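Local coordinates for GphF (Cystobacter violaceus, PDB 6MFC), which adopts the GNAT fold but works as a decarboxylase, probably acting on the starter unit in the initiation of polyketide biosynthesis, at residues A56-R61 with A81-R86; G68-L73 with L133-A138; R160-G165 with D207-G212; V62-R67 with G103-S108. All coordinates share one frame; numbering follows the deposited sequence.

Contact 1 of 4, residues A56-R61 with A81-R86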
# COMPACT_ATOMS: atom_id res chain seq x y z
N ALA A 56 14.26 8.95 5.78
CA ALA A 56 13.77 9.09 7.15
C ALA A 56 12.43 8.37 7.33
O ALA A 56 12.22 7.70 8.35
CB ALA A 56 13.63 10.56 7.51
N GLU A 57 11.53 8.49 6.36
CA GLU A 57 10.23 7.83 6.48
C GLU A 57 10.37 6.32 6.39
O GLU A 57 9.72 5.58 7.15
CB GLU A 57 9.27 8.33 5.40
CG GLU A 57 7.95 7.57 5.34
CD GLU A 57 7.16 7.66 6.64
OE1 GLU A 57 7.27 8.69 7.34
OE2 GLU A 57 6.42 6.71 6.96
N LEU A 58 11.21 5.83 5.48
CA LEU A 58 11.43 4.39 5.38
C LEU A 58 12.02 3.83 6.67
O LEU A 58 11.67 2.73 7.10
CB LEU A 58 12.34 4.07 4.19
CG LEU A 58 11.68 4.23 2.82
CD1 LEU A 58 12.60 3.72 1.71
CD2 LEU A 58 10.34 3.52 2.78
N LEU A 59 12.92 4.59 7.31
CA LEU A 59 13.43 4.17 8.61
C LEU A 59 12.35 4.27 9.68
O LEU A 59 12.28 3.42 10.58
CB LEU A 59 14.64 5.01 8.99
CG LEU A 59 15.30 4.66 10.33
CD1 LEU A 59 15.99 3.31 10.25
CD2 LEU A 59 16.27 5.74 10.75
N ARG A 60 11.49 5.29 9.59
CA ARG A 60 10.42 5.46 10.57
C ARG A 60 9.49 4.26 10.59
O ARG A 60 9.02 3.85 11.65
CB ARG A 60 9.64 6.74 10.27
CG ARG A 60 8.69 7.15 11.38
CD ARG A 60 7.39 7.73 10.84
NE ARG A 60 6.56 6.72 10.20
CZ ARG A 60 5.81 5.84 10.86
NH1 ARG A 60 5.80 5.84 12.19
NH2 ARG A 60 5.08 4.95 10.20
N ARG A 61 9.20 3.69 9.42
CA ARG A 61 8.29 2.55 9.35
C ARG A 61 8.91 1.30 9.96
O ARG A 61 8.28 0.62 10.78
CB ARG A 61 7.89 2.29 7.90
CG ARG A 61 7.24 3.46 7.20
CD ARG A 61 7.02 3.16 5.73
NE ARG A 61 6.53 4.32 5.00
CZ ARG A 61 6.29 4.33 3.69
NH1 ARG A 61 6.49 3.24 2.97
NH2 ARG A 61 5.84 5.44 3.11
N ALA A 81 9.23 -5.17 -0.89
CA ALA A 81 9.15 -4.63 0.46
C ALA A 81 7.72 -4.24 0.79
O ALA A 81 7.03 -3.63 -0.03
CB ALA A 81 10.08 -3.42 0.63
N THR A 82 7.28 -4.59 2.00
CA THR A 82 5.95 -4.24 2.48
C THR A 82 6.08 -3.60 3.86
O THR A 82 6.76 -4.13 4.74
CB THR A 82 5.04 -5.47 2.56
OG1 THR A 82 4.74 -5.92 1.23
CG2 THR A 82 3.75 -5.13 3.27
N TYR A 83 5.42 -2.45 4.03
CA TYR A 83 5.39 -1.74 5.30
C TYR A 83 3.98 -1.73 5.85
O TYR A 83 3.00 -1.67 5.10
CB TYR A 83 5.90 -0.31 5.14
CG TYR A 83 7.20 -0.20 4.38
CD1 TYR A 83 8.42 -0.25 5.05
CD2 TYR A 83 7.21 -0.04 3.00
CE1 TYR A 83 9.61 -0.14 4.36
CE2 TYR A 83 8.40 0.06 2.31
CZ TYR A 83 9.60 0.01 2.99
OH TYR A 83 10.78 0.11 2.30
N ALA A 84 3.87 -1.78 7.18
CA ALA A 84 2.56 -1.79 7.81
C ALA A 84 2.69 -1.31 9.25
O ALA A 84 3.74 -1.47 9.88
CB ALA A 84 1.92 -3.18 7.77
N GLN A 85 1.61 -0.72 9.76
CA GLN A 85 1.51 -0.35 11.16
C GLN A 85 0.10 -0.64 11.65
O GLN A 85 -0.85 -0.69 10.87
CB GLN A 85 1.86 1.13 11.39
CG GLN A 85 0.83 2.12 10.87
CD GLN A 85 1.25 3.56 11.08
OE1 GLN A 85 2.37 3.84 11.51
NE2 GLN A 85 0.36 4.49 10.77
N ARG A 86 -0.02 -0.84 12.96
CA ARG A 86 -1.28 -1.20 13.57
C ARG A 86 -2.00 0.07 14.02
O ARG A 86 -1.45 0.85 14.80
CB ARG A 86 -1.05 -2.14 14.75
CG ARG A 86 -2.30 -2.84 15.26
CD ARG A 86 -1.92 -4.03 16.14
NE ARG A 86 -3.08 -4.81 16.54
CZ ARG A 86 -3.01 -6.01 17.11
NH1 ARG A 86 -1.83 -6.57 17.32
NH2 ARG A 86 -4.12 -6.65 17.44
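Arg61 reaches from helix 55-64 across the ring of Tyr83 on strand 77-87, joining the second helix of the GNAT fold to the central mixed sheet. The segment axes approach to 9.5 Å at 61°. Arg61 starts with CB against Tyr83 CD1. The chain then runs straight from CG to NE, which lays Arg61 CD over the root of the ring, 3.6 Å from Tyr83 CG. The N-H of Arg61 NE turns to Glu57 OE2 (3.1 Å) and takes its anti lone pair, nearly in the guanidinium plane. Arg61 CZ stands 4.9 Å from the Tyr83 ring centroid, a cation-pi contact over the face. The guanidinium is not flat on the ring; it presents an edge, the planes being 76° apart, with NH1 nearest Tyr83 CD2. A bound glycerol lies about 3 Å from this side chain at the nearest atoms. Leu58 CD2 approaches the phenol end obliquely, 3.6 Å from Tyr83 CZ. Arg60 NE shares Glu57 OE2, completing a salt-bridge network that probably holds both guanidiniums in place. Gln85 NE2 is held by Leu101 O and Gln113 OE1, while Gln85 OE1 accepts a hydrogen bond from Arg60 NH2 at 3.2 Å, from above the carbonyl plane.

Contact 2 of 4, residues G68-L73 with L133-A138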
# COMPACT_ATOMS: atom_id res chain seq x y z
N GLY A 68 6.24 -5.72 11.56
CA GLY A 68 5.17 -5.47 10.63
C GLY A 68 5.68 -5.03 9.27
O GLY A 68 4.93 -4.46 8.47
N CYS A 69 6.96 -5.28 9.00
CA CYS A 69 7.58 -4.95 7.73
C CYS A 69 8.37 -6.16 7.25
O CYS A 69 9.10 -6.77 8.03
CB CYS A 69 8.48 -3.72 7.84
SG CYS A 69 7.61 -2.21 8.34
N TRP A 70 8.23 -6.50 5.97
CA TRP A 70 8.90 -7.65 5.38
C TRP A 70 9.60 -7.25 4.09
O TRP A 70 9.21 -6.30 3.42
CB TRP A 70 7.92 -8.79 5.09
CG TRP A 70 7.29 -9.37 6.31
CD1 TRP A 70 7.69 -10.48 7.00
CD2 TRP A 70 6.13 -8.87 6.99
NE1 TRP A 70 6.85 -10.71 8.06
CE2 TRP A 70 5.89 -9.73 8.08
CE3 TRP A 70 5.28 -7.78 6.79
CZ2 TRP A 70 4.83 -9.53 8.97
CZ3 TRP A 70 4.23 -7.59 7.66
CH2 TRP A 70 4.01 -8.46 8.74
N VAL A 71 10.64 -8.01 3.76
CA VAL A 71 11.34 -7.87 2.49
C VAL A 71 11.31 -9.21 1.78
O VAL A 71 11.28 -10.27 2.41
CB VAL A 71 12.79 -7.38 2.67
CG1 VAL A 71 12.81 -5.97 3.24
CG2 VAL A 71 13.56 -8.33 3.58
N LEU A 72 11.30 -9.16 0.45
CA LEU A 72 11.37 -10.35 -0.38
C LEU A 72 12.71 -10.38 -1.10
O LEU A 72 13.08 -9.40 -1.76
CB LEU A 72 10.21 -10.39 -1.39
CG LEU A 72 10.24 -11.50 -2.44
CD1 LEU A 72 10.44 -12.87 -1.79
CD2 LEU A 72 8.96 -11.49 -3.24
N LEU A 73 13.42 -11.49 -0.98
CA LEU A 73 14.76 -11.63 -1.54
C LEU A 73 14.72 -12.51 -2.78
O LEU A 73 14.18 -13.62 -2.75
CB LEU A 73 15.71 -12.24 -0.51
CG LEU A 73 15.91 -11.45 0.78
CD1 LEU A 73 16.95 -12.12 1.65
CD2 LEU A 73 16.31 -10.02 0.47
N LEU A 133 1.39 -9.63 -0.86
CA LEU A 133 0.07 -9.28 -0.35
C LEU A 133 -0.55 -10.46 0.39
O LEU A 133 -0.96 -10.34 1.55
CB LEU A 133 -0.83 -8.82 -1.49
CG LEU A 133 -2.28 -8.52 -1.11
CD1 LEU A 133 -2.34 -7.45 -0.03
CD2 LEU A 133 -3.08 -8.10 -2.33
N GLU A 134 -0.63 -11.62 -0.27
CA GLU A 134 -1.18 -12.81 0.38
C GLU A 134 -0.34 -13.25 1.57
O GLU A 134 -0.86 -13.94 2.45
CB GLU A 134 -1.31 -13.95 -0.63
CG GLU A 134 -2.52 -13.83 -1.55
CD GLU A 134 -3.84 -14.04 -0.81
OE1 GLU A 134 -3.81 -14.63 0.29
OE2 GLU A 134 -4.89 -13.61 -1.33
N PHE A 135 0.94 -12.88 1.61
CA PHE A 135 1.75 -13.18 2.78
C PHE A 135 1.36 -12.29 3.96
O PHE A 135 1.24 -12.77 5.09
CB PHE A 135 3.23 -13.00 2.45
CG PHE A 135 4.16 -13.41 3.57
CD1 PHE A 135 4.58 -12.49 4.51
CD2 PHE A 135 4.60 -14.72 3.67
CE1 PHE A 135 5.43 -12.86 5.53
CE2 PHE A 135 5.46 -15.10 4.69
CZ PHE A 135 5.87 -14.17 5.62
N VAL A 136 1.15 -11.00 3.71
CA VAL A 136 0.72 -10.08 4.76
C VAL A 136 -0.66 -10.47 5.27
O VAL A 136 -0.91 -10.50 6.48
CB VAL A 136 0.75 -8.63 4.25
CG1 VAL A 136 0.11 -7.69 5.27
CG2 VAL A 136 2.17 -8.21 3.95
N LEU A 137 -1.59 -10.76 4.35
CA LEU A 137 -2.93 -11.17 4.75
C LEU A 137 -2.90 -12.45 5.57
O LEU A 137 -3.67 -12.61 6.52
CB LEU A 137 -3.81 -11.35 3.51
CG LEU A 137 -4.02 -10.10 2.65
CD1 LEU A 137 -4.83 -10.43 1.40
CD2 LEU A 137 -4.71 -9.01 3.46
N ALA A 138 -1.99 -13.37 5.23
CA ALA A 138 -1.87 -14.60 6.01
C ALA A 138 -1.21 -14.34 7.35
O ALA A 138 -1.59 -14.95 8.36
CB ALA A 138 -1.09 -15.65 5.21
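Phe135 and Trp70 meet in a T-shaped pair, the phenyl edge directed at the face of the indole. One atom does most of the touching: Phe135 CE1 hangs 3.5 Å above the indole plane, displaced toward the rim, and lies 3.6 Å from Trp70 CD1 and equally close to Trp70 NE1. The ring centroids, taken on the five-membered ring of Trp70, are 5.1 Å apart and the planes are turned by 75°. On the phenylalanine side, Trp70 NE1 lies in the plane of the phenyl ring. With CG of Phe135 opposite the backbone N (chi1 -175°), the ring extends from helix 128-140 toward the strand and over the tryptophan.

In the GNAT topology this helix is the crossover of a beta-alpha-beta unit between the parallel neighbours 111-119 and 148-153, and here it lies across the sheet far enough to meet strand 70-74. Val136 occupies the buried, inner part of the interface, where the fit to Trp70 is looser: Val136 CG2 comes only to 4.2 Å from Trp70 CE3, at an oblique angle. The same valine also packs on Thr82 of the adjoining strand 77-87, and the indole meets the ring of His30, the two planes inclined at about 35°. Toward solvent the character changes. Phe135, although it also touches Ile28 of strand 27-30, stays partly exposed at the outer side of the contact, where it meets a crystal neighbour.

Contact 3 of 4, residues R160-G165 with D207-G212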
# COMPACT_ATOMS: atom_id res chain seq x y z
N ARG A 160 -6.08 8.82 -18.33
CA ARG A 160 -6.68 8.45 -19.61
C ARG A 160 -8.20 8.45 -19.53
O ARG A 160 -8.87 8.64 -20.55
CB ARG A 160 -6.18 7.08 -20.06
CG ARG A 160 -6.39 6.82 -21.54
CD ARG A 160 -6.25 5.34 -21.87
NE ARG A 160 -5.00 4.79 -21.35
CZ ARG A 160 -4.61 3.53 -21.52
NH1 ARG A 160 -5.38 2.69 -22.20
NH2 ARG A 160 -3.46 3.11 -21.02
N GLN A 161 -8.76 8.23 -18.34
CA GLN A 161 -10.21 8.30 -18.16
C GLN A 161 -10.68 9.71 -17.84
O GLN A 161 -11.82 10.06 -18.16
CB GLN A 161 -10.65 7.35 -17.05
CG GLN A 161 -10.34 5.89 -17.33
CD GLN A 161 -11.09 5.35 -18.53
OE1 GLN A 161 -12.21 5.79 -18.83
NE2 GLN A 161 -10.49 4.40 -19.23
N ARG A 162 -9.83 10.53 -17.20
CA ARG A 162 -10.20 11.92 -16.95
C ARG A 162 -10.35 12.69 -18.26
O ARG A 162 -11.15 13.62 -18.34
CB ARG A 162 -9.15 12.59 -16.06
CG ARG A 162 -9.64 13.88 -15.42
CD ARG A 162 -8.50 14.83 -15.10
NE ARG A 162 -7.49 14.24 -14.24
CZ ARG A 162 -6.28 13.88 -14.66
NH1 ARG A 162 -5.93 14.06 -15.92
NH2 ARG A 162 -5.41 13.34 -13.81
N ALA A 163 -9.59 12.31 -19.28
CA ALA A 163 -9.72 12.96 -20.58
C ALA A 163 -10.99 12.54 -21.30
O ALA A 163 -11.44 13.25 -22.21
CB ALA A 163 -8.50 12.65 -21.45
N LYS A 164 -11.58 11.40 -20.93
CA LYS A 164 -12.86 10.96 -21.47
C LYS A 164 -14.04 11.55 -20.72
O LYS A 164 -15.19 11.20 -21.02
CB LYS A 164 -12.94 9.43 -21.43
CG LYS A 164 -11.91 8.72 -22.30
CD LYS A 164 -11.69 7.29 -21.81
CE LYS A 164 -10.78 6.51 -22.73
NZ LYS A 164 -11.49 6.04 -23.96
N GLY A 165 -13.80 12.44 -19.75
CA GLY A 165 -14.85 13.03 -18.95
C GLY A 165 -15.23 12.24 -17.72
O GLY A 165 -16.02 12.74 -16.91
N ASP A 207 -1.91 12.30 -10.78
CA ASP A 207 -2.64 11.34 -11.59
C ASP A 207 -3.88 10.81 -10.89
O ASP A 207 -4.74 10.22 -11.55
CB ASP A 207 -1.72 10.18 -11.98
CG ASP A 207 -0.64 10.59 -12.96
OD1 ASP A 207 -0.88 11.52 -13.76
OD2 ASP A 207 0.45 9.98 -12.94
N ASN A 208 -3.99 11.00 -9.58
CA ASN A 208 -5.19 10.66 -8.82
C ASN A 208 -5.94 11.89 -8.34
O ASN A 208 -6.83 11.76 -7.50
CB ASN A 208 -4.82 9.76 -7.64
CG ASN A 208 -4.55 8.33 -8.05
OD1 ASN A 208 -5.35 7.44 -7.81
ND2 ASN A 208 -3.40 8.11 -8.70
N ASP A 209 -5.60 13.07 -8.86
CA ASP A 209 -6.20 14.33 -8.42
C ASP A 209 -6.05 14.50 -6.91
O ASP A 209 -6.93 15.02 -6.23
CB ASP A 209 -7.67 14.42 -8.85
CG ASP A 209 -7.83 14.61 -10.34
OD1 ASP A 209 -7.30 13.78 -11.11
OD2 ASP A 209 -8.49 15.59 -10.75
N GLY A 210 -4.91 14.06 -6.39
CA GLY A 210 -4.63 14.12 -4.97
C GLY A 210 -5.45 13.19 -4.11
O GLY A 210 -5.28 13.21 -2.88
N ALA A 211 -6.31 12.37 -4.69
CA ALA A 211 -7.21 11.54 -3.91
C ALA A 211 -6.52 10.25 -3.48
O ALA A 211 -5.41 9.93 -3.90
CB ALA A 211 -8.48 11.23 -4.70
N GLY A 212 -7.22 9.50 -2.63
CA GLY A 212 -6.76 8.20 -2.19
C GLY A 212 -7.92 7.27 -1.92
O GLY A 212 -8.92 7.67 -1.31
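Asp209 OD1 lies at the edge of the Arg162 guanidinium, essentially in its plane, the carboxylate being inclined to it by 38°. The carbonyl O of Asp207 approaches the same group obliquely and stays 3.9 Å from Arg162 NH2. Arg162 NE gives the main bond of the salt bridge, 3.2 Å to the syn lone pair of Asp209 OD1 with an N-H...O angle of 156°. Arg162 NH2 adds a weak second bond to Asp209 OD1 at 3.3 Å, so the pair is gripped through this one oxygen. A bend at chi3 (-57°) turns the end of the arginine to present this edge.

Asp209 belongs to a type I' turn, Asn208 to Ala211, leading into strand 212-218; Asn208 OD1 accepts from Cys155 N and Tyr168 OH, which probably steadies the turn. Arg162 lies in the last turn that leads to a Schellman motif at Gly165. The carboxylate of Asp207, 4.9 Å away between Asp207 OD1 and Arg162 NH2, would add to the negative field around the guanidinium. Since Asp207 and Asp209 are both exposed, solvent probably screens this attraction, and the bridge is probably a modest surface link.

Contact 4 of 4, residues V62-R67 with G103-S108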
# COMPACT_ATOMS: atom_id res chain seq x y z
N VAL A 62 10.15 0.98 9.57
CA VAL A 62 10.77 -0.26 10.01
C VAL A 62 11.00 -0.24 11.52
O VAL A 62 10.85 -1.27 12.19
CB VAL A 62 12.08 -0.50 9.23
CG1 VAL A 62 12.79 -1.74 9.75
CG2 VAL A 62 11.79 -0.62 7.75
N THR A 63 11.36 0.91 12.07
CA THR A 63 11.64 0.99 13.50
C THR A 63 10.39 1.16 14.35
O THR A 63 10.43 0.83 15.54
CB THR A 63 12.61 2.14 13.77
OG1 THR A 63 12.02 3.38 13.38
CG2 THR A 63 13.90 1.93 12.99
N THR A 64 9.29 1.66 13.78
CA THR A 64 8.07 1.83 14.56
C THR A 64 7.32 0.52 14.71
O THR A 64 6.89 0.16 15.82
CB THR A 64 7.18 2.89 13.92
OG1 THR A 64 7.88 4.14 13.86
CG2 THR A 64 5.90 3.08 14.72
N GLU A 65 7.14 -0.21 13.61
CA GLU A 65 6.50 -1.53 13.60
C GLU A 65 7.54 -2.53 13.10
O GLU A 65 7.51 -2.93 11.92
CB GLU A 65 5.25 -1.54 12.73
CG GLU A 65 4.30 -2.69 13.00
CD GLU A 65 3.31 -2.39 14.11
OE1 GLU A 65 2.89 -1.22 14.23
OE2 GLU A 65 2.94 -3.32 14.85
N PRO A 66 8.47 -2.95 13.96
CA PRO A 66 9.56 -3.83 13.48
C PRO A 66 9.07 -5.16 12.95
O PRO A 66 9.59 -5.64 11.93
CB PRO A 66 10.45 -3.99 14.72
CG PRO A 66 10.10 -2.83 15.60
CD PRO A 66 8.64 -2.59 15.37
N ARG A 67 8.10 -5.78 13.61
CA ARG A 67 7.53 -7.05 13.16
C ARG A 67 6.33 -6.86 12.25
O ARG A 67 5.47 -7.75 12.16
CB ARG A 67 7.17 -7.93 14.36
CG ARG A 67 8.39 -8.41 15.14
CD ARG A 67 8.08 -9.64 15.97
NE ARG A 67 7.59 -9.32 17.31
CZ ARG A 67 7.36 -10.22 18.25
NH1 ARG A 67 7.57 -11.51 18.01
NH2 ARG A 67 6.92 -9.84 19.45
N GLY A 103 0.82 9.31 13.27
CA GLY A 103 -0.03 9.55 14.43
C GLY A 103 -1.13 8.54 14.62
O GLY A 103 -1.71 8.45 15.71
N LEU A 104 -1.45 7.76 13.58
CA LEU A 104 -2.51 6.77 13.67
C LEU A 104 -2.07 5.49 14.38
O LEU A 104 -2.92 4.64 14.66
CB LEU A 104 -3.02 6.40 12.28
CG LEU A 104 -3.58 7.52 11.40
CD1 LEU A 104 -4.16 6.94 10.11
CD2 LEU A 104 -4.63 8.32 12.14
N HIS A 105 -0.78 5.35 14.68
CA HIS A 105 -0.26 4.10 15.21
C HIS A 105 -0.91 3.76 16.55
O HIS A 105 -0.77 4.51 17.52
CB HIS A 105 1.26 4.18 15.37
CG HIS A 105 1.89 2.89 15.78
ND1 HIS A 105 3.08 2.84 16.48
CD2 HIS A 105 1.50 1.61 15.60
CE1 HIS A 105 3.40 1.57 16.71
NE2 HIS A 105 2.46 0.81 16.18
N ASP A 106 -1.62 2.64 16.59
CA ASP A 106 -2.25 2.14 17.81
C ASP A 106 -1.85 0.68 17.98
O ASP A 106 -2.41 -0.21 17.31
CB ASP A 106 -3.76 2.28 17.75
CG ASP A 106 -4.45 1.83 19.02
OD1 ASP A 106 -3.76 1.66 20.05
OD2 ASP A 106 -5.68 1.64 19.00
N PRO A 107 -0.88 0.39 18.86
CA PRO A 107 -0.46 -1.01 19.05
C PRO A 107 -1.57 -1.93 19.54
O PRO A 107 -1.50 -3.14 19.31
CB PRO A 107 0.66 -0.90 20.10
CG PRO A 107 1.16 0.51 19.97
CD PRO A 107 -0.05 1.33 19.63
N SER A 108 -2.60 -1.39 20.19
CA SER A 108 -3.73 -2.18 20.65
C SER A 108 -4.89 -2.18 19.66
O SER A 108 -5.97 -2.67 19.99
CB SER A 108 -4.21 -1.67 22.01
OG SER A 108 -4.67 -0.33 21.93
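Two side-chain torsions bring Glu65 and His105 together: the imidazole of His105 extends opposite its own backbone N (chi1 -174°), and the glutamate chain, bent at chi2 (88°), swings its carboxylate toward the ring. Glu65 OE1 ends 2.8 Å from His105 NE2, with His105 CD2 next in distance at 3.4 Å. Carboxylate and imidazole stand almost perpendicular, at 81°, and OE1 approaches the ring obliquely. The same oxygen accepts a hydrogen bond from the backbone N of Arg86, so strand 77-87 probably helps to position the carboxylate beside the histidine. On the other nitrogen's side, the methyl of Thr64 meets the ring: its CG2 is 3.3 Å from His105 ND1 and nearly as close to His105 CE1, the two side chains running past each other in opposite directions. Thr64 OG1 is turned back into the helix, where it bonds to Arg60 O, which leaves the methyl branch to make the contact.

Within the loop, Pro107 CG lies 3.9 Å above one face of the imidazole, offset toward the rim. The following bend is held by Asp106 OD1, which accepts from the backbone N of Ser108 in an Asx turn and, at 2.9 Å, from Ser108 OG, both donors coming from one face of the carboxylate. In this GNAT fold the end of the second helix, 55-64, thus lies against the connection between the third and fourth strands, 77-87 and 111-119.

Contacts 1 and 2 are buried, whereas contacts 3 and 4 lie at the surface. The first two share the central sheet: strands 70-74 and 77-87 are neighbours, joined by Thr82 N to Trp70 O, with helix 55-64 packed in contact 1 and helix 128-140 in contact 2. Contact 4 continues along helix 55-64 and meets contact 1 at Arg86. Contact 3 stands apart, its centre 27 to 32 Å from the others, and joins later parts of the chain. Chemistry differs accordingly: a carboxylate shared by two arginines, one of them over a tyrosine ring, in contact 1, wholly aromatic and aliphatic packing in contact 2, an arginine-aspartate salt bridge in contact 3, and a histidine between carboxylate and methyl in contact 4.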